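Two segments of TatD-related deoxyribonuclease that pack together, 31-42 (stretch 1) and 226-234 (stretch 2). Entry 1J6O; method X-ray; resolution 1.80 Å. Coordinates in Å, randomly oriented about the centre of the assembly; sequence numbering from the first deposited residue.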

# COMPACT_ATOMS: atom_id res chain seq x y z
N ALA A 31 -20.46 3.88 7.76
CA ALA A 31 -21.10 2.65 7.28
C ALA A 31 -20.10 1.70 6.62
O ALA A 31 -20.16 0.47 6.81
N VAL A 32 -19.19 2.28 5.86
CA VAL A 32 -18.18 1.49 5.17
C VAL A 32 -17.28 0.79 6.18
O VAL A 32 -17.03 -0.42 6.08
N ILE A 33 -16.86 1.53 7.19
CA ILE A 33 -15.99 0.96 8.20
C ILE A 33 -16.73 -0.03 9.11
O ILE A 33 -16.24 -1.12 9.40
N SER A 34 -17.92 0.34 9.54
CA SER A 34 -18.63 -0.59 10.40
C SER A 34 -19.02 -1.87 9.67
O SER A 34 -19.36 -2.87 10.31
N SER A 35 -18.96 -1.90 8.34
CA SER A 35 -19.34 -3.14 7.68
C SER A 35 -18.14 -4.01 7.31
O SER A 35 -18.29 -5.01 6.62
N PHE A 36 -16.95 -3.65 7.78
CA PHE A 36 -15.76 -4.45 7.46
C PHE A 36 -15.92 -5.91 7.85
O PHE A 36 -15.65 -6.81 7.05
N GLU A 37 -16.38 -6.16 9.08
CA GLU A 37 -16.55 -7.54 9.53
C GLU A 37 -17.49 -8.31 8.61
O GLU A 37 -17.16 -9.41 8.12
N GLU A 38 -18.67 -7.75 8.35
CA GLU A 38 -19.63 -8.44 7.49
C GLU A 38 -19.03 -8.72 6.13
O GLU A 38 -19.40 -9.67 5.46
N ASN A 39 -18.09 -7.89 5.70
CA ASN A 39 -17.49 -8.10 4.40
C ASN A 39 -16.17 -8.87 4.38
O ASN A 39 -15.48 -8.88 3.36
N ASN A 40 -15.84 -9.49 5.51
CA ASN A 40 -14.62 -10.29 5.66
C ASN A 40 -13.30 -9.53 5.53
O ASN A 40 -12.27 -10.09 5.08
N ILE A 41 -13.34 -8.25 5.89
CA ILE A 41 -12.14 -7.43 5.82
C ILE A 41 -11.59 -7.46 7.25
O ILE A 41 -12.19 -6.87 8.16
N GLU A 42 -10.46 -8.14 7.46
CA GLU A 42 -9.86 -8.22 8.80
C GLU A 42 -9.33 -6.89 9.33
O GLU A 42 -9.49 -6.56 10.52
N LYS A 226 -16.85 3.69 -10.78
CA LYS A 226 -17.45 3.84 -9.45
C LYS A 226 -16.36 4.04 -8.42
O LYS A 226 -15.21 3.70 -8.67
N ARG A 227 -16.74 4.60 -7.27
CA ARG A 227 -15.77 4.83 -6.20
C ARG A 227 -15.36 3.44 -5.74
O ARG A 227 -16.20 2.56 -5.60
N ASN A 228 -14.07 3.22 -5.49
CA ASN A 228 -13.62 1.90 -5.04
C ASN A 228 -13.69 1.89 -3.51
O ASN A 228 -13.69 2.95 -2.89
N GLU A 229 -13.83 0.71 -2.91
CA GLU A 229 -13.90 0.58 -1.46
C GLU A 229 -13.44 -0.83 -1.10
O GLU A 229 -13.46 -1.73 -1.97
N PRO A 230 -13.05 -1.05 0.18
CA PRO A 230 -12.56 -2.34 0.66
C PRO A 230 -13.34 -3.59 0.33
O PRO A 230 -12.74 -4.59 -0.03
N LYS A 231 -14.67 -3.56 0.44
CA LYS A 231 -15.42 -4.78 0.13
C LYS A 231 -15.29 -5.26 -1.32
O LYS A 231 -15.63 -6.40 -1.61
N TYR A 232 -14.82 -4.40 -2.22
CA TYR A 232 -14.68 -4.82 -3.60
C TYR A 232 -13.41 -5.62 -3.77
O TYR A 232 -13.10 -6.07 -4.86
N LEU A 233 -12.67 -5.81 -2.68
CA LEU A 233 -11.44 -6.56 -2.74
C LEU A 233 -11.74 -8.01 -3.17
O LEU A 233 -10.87 -8.69 -3.71
N LYS A 234 -12.97 -8.48 -2.92
CA LYS A 234 -13.32 -9.85 -3.29
C LYS A 234 -13.08 -10.20 -4.76
O LYS A 234 -12.74 -11.34 -5.08

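The contact is small, 338 Å² summed over both sides, and no hydrogen bond crosses it, so its character must be read from shape. Pro230 is the central bump. Of all the residues here it has the largest area covered by the other stretch, 63 Å², and its CA-to-CB bond points toward stretch 1. Three side chains of stretch 1 form the hollow that receives it. Val32, chi1 t (169°), brings CG1 to 4.3 Å from Pro230 CD. Phe36, chi1 m (-77°), starts with a CA-to-CB bond directed sideways, but its ring reaches nearer, and Phe36 CE1 lies 3.8 Å from Pro230 CB in an oblique approach. Ile41, m for both chi1 and chi2, points toward stretch 2 and places CG1 4.2 Å from Pro230 CB. On the proline ring, puckered C-gamma exo, Val32 is nearest at Pro230 CD and Ile41 CG1 at CB, while Phe36 CE1 lies 3.8 Å from both CB and CG of Pro230.

Ile41 is itself a bump. Its CD1 atom comes to 3.5 Å from the backbone Pro230 O and to 4.3 Å from Leu233 CD2. That carbonyl accepts the Leu233 N to Pro230 O bond (2.9 Å), so the methyl of Ile41 sits against the backbone turn that leads into Leu233, whose chi1 of -149° lies between wells.

Val32 also lies against a charged pair: its CG2 is 4.0 Å from both Arg227 NH2 and Glu229 OE1, and its CG1 is 4.2 Å from the same Glu229 OE1. Arg227 NH2 and Glu229 OE2, 3.2 Å apart, form a salt bridge with an N-H...acceptor angle of 163°. Both charged residues point their CA-to-CB bonds toward stretch 1, Arg227 with chi1 t and Glu229 with chi1 p (61°). The salt bridge lies within stretch 2, and stretch 1 supplies no hydrogen bond to it; Arg227 NH1 and NH2 are also hydrogen-bonded elsewhere in the structure.

At the more open margin, Asn39, chi1 m (-77°), points toward stretch 2 and lays its amide carbon CG 3.6 Å from Lys231 CB. The two CA atoms are 5.8 Å apart, close enough for contact near the base of the lysine. Lys231, chi1 p (72°) and t thereafter, starts sideways and its end leads away, so the ammonium does not enter the contact. The amide of Asn39 turns back to its own stretch through a weak bond from Asn39 ND2 to Ser35 O (3.2 Å, 124°).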

# COMPACT_ATOMS: atom_id res chain seq x y z
CB ALA A 31 -22.22 3.01 6.29
CB VAL A 32 -17.35 2.41 4.21
CG1 VAL A 32 -16.08 1.68 3.66
CG2 VAL A 32 -18.24 2.80 3.02
CB ILE A 33 -15.35 2.11 9.03
CG1 ILE A 33 -14.36 2.87 8.14
CG2 ILE A 33 -14.60 1.57 10.22
CD1 ILE A 33 -13.96 4.22 8.74
CB SER A 34 -19.87 0.09 11.01
OG SER A 34 -20.85 0.33 10.01
CB SER A 35 -20.20 -2.85 6.45
OG SER A 35 -19.50 -2.05 5.52
CB PHE A 36 -14.53 -3.87 8.13
CG PHE A 36 -13.99 -2.64 7.45
CD1 PHE A 36 -14.43 -2.29 6.19
CD2 PHE A 36 -13.00 -1.87 8.06
CE1 PHE A 36 -13.90 -1.17 5.51
CE2 PHE A 36 -12.47 -0.77 7.40
CZ PHE A 36 -12.92 -0.42 6.13
CB GLU A 37 -17.09 -7.54 10.96
CG GLU A 37 -17.02 -8.88 11.67
CD GLU A 37 -17.22 -8.73 13.18
OE1 GLU A 37 -18.24 -8.14 13.59
OE2 GLU A 37 -16.36 -9.20 13.96
CB GLU A 38 -20.90 -7.61 7.29
CG GLU A 38 -21.37 -6.89 8.54
CD GLU A 38 -22.30 -5.71 8.23
OE1 GLU A 38 -22.85 -5.65 7.11
OE2 GLU A 38 -22.47 -4.84 9.12
CB ASN A 39 -17.34 -6.75 3.68
CG ASN A 39 -18.66 -6.24 3.11
OD1 ASN A 39 -19.31 -6.93 2.33
ND2 ASN A 39 -19.05 -5.04 3.50
CB ASN A 40 -14.62 -11.46 4.66
CG ASN A 40 -15.83 -12.35 4.83
OD1 ASN A 40 -16.57 -12.57 3.74
ND2 ASN A 40 -16.11 -12.83 5.93
CB ILE A 41 -12.45 -5.95 5.44
CG1 ILE A 41 -13.05 -5.86 4.03
CG2 ILE A 41 -11.16 -5.13 5.54
CD1 ILE A 41 -12.15 -6.39 2.92
CB GLU A 42 -8.78 -9.27 8.78
CG GLU A 42 -8.17 -9.57 10.10
CD GLU A 42 -7.27 -10.75 10.00
OE1 GLU A 42 -7.76 -11.84 9.62
OE2 GLU A 42 -6.06 -10.60 10.29
CB LYS A 226 -18.26 2.60 -9.06
CG LYS A 226 -19.46 2.30 -9.99
CD LYS A 226 -20.58 3.33 -9.79
CE LYS A 226 -21.65 3.24 -10.89
NZ LYS A 226 -22.09 1.85 -11.18
CB ARG A 227 -16.45 5.52 -5.02
CG ARG A 227 -15.54 5.74 -3.83
CD ARG A 227 -16.36 6.22 -2.67
NE ARG A 227 -17.16 5.12 -2.13
CZ ARG A 227 -18.01 5.24 -1.12
NH1 ARG A 227 -18.16 6.44 -0.56
NH2 ARG A 227 -18.68 4.18 -0.66
CB ASN A 228 -12.17 1.72 -5.50
CG ASN A 228 -11.68 0.27 -5.39
OD1 ASN A 228 -12.45 -0.64 -5.15
ND2 ASN A 228 -10.38 0.08 -5.59
CB GLU A 229 -15.29 0.88 -0.92
CG GLU A 229 -16.38 -0.01 -1.43
CD GLU A 229 -17.70 0.35 -0.82
OE1 GLU A 229 -17.94 -0.08 0.33
OE2 GLU A 229 -18.47 1.11 -1.47
CB PRO A 230 -12.42 -2.13 2.16
CG PRO A 230 -11.99 -0.69 2.23
CD PRO A 230 -13.00 -0.06 1.27
CB LYS A 231 -16.89 -4.60 0.47
CG LYS A 231 -17.63 -3.69 -0.48
CD LYS A 231 -19.08 -3.55 -0.06
CE LYS A 231 -19.81 -2.62 -1.01
NZ LYS A 231 -21.21 -2.37 -0.56
CB TYR A 232 -14.62 -3.65 -4.57
CG TYR A 232 -15.89 -2.84 -4.65
CD1 TYR A 232 -17.13 -3.40 -4.30
CD2 TYR A 232 -15.87 -1.53 -5.10
CE1 TYR A 232 -18.31 -2.65 -4.41
CE2 TYR A 232 -17.03 -0.77 -5.21
CZ TYR A 232 -18.24 -1.34 -4.86
OH TYR A 232 -19.39 -0.60 -4.99
CB LEU A 233 -10.77 -6.52 -1.37
CG LEU A 233 -9.26 -6.58 -1.26
CD1 LEU A 233 -8.59 -5.74 -2.34
CD2 LEU A 233 -8.87 -6.15 0.15
CB LYS A 234 -14.79 -10.14 -2.94
CG LYS A 234 -15.77 -9.28 -3.70
CD LYS A 234 -17.14 -9.27 -3.01
CE LYS A 234 -17.93 -10.53 -3.25
NZ LYS A 234 -17.26 -11.72 -2.65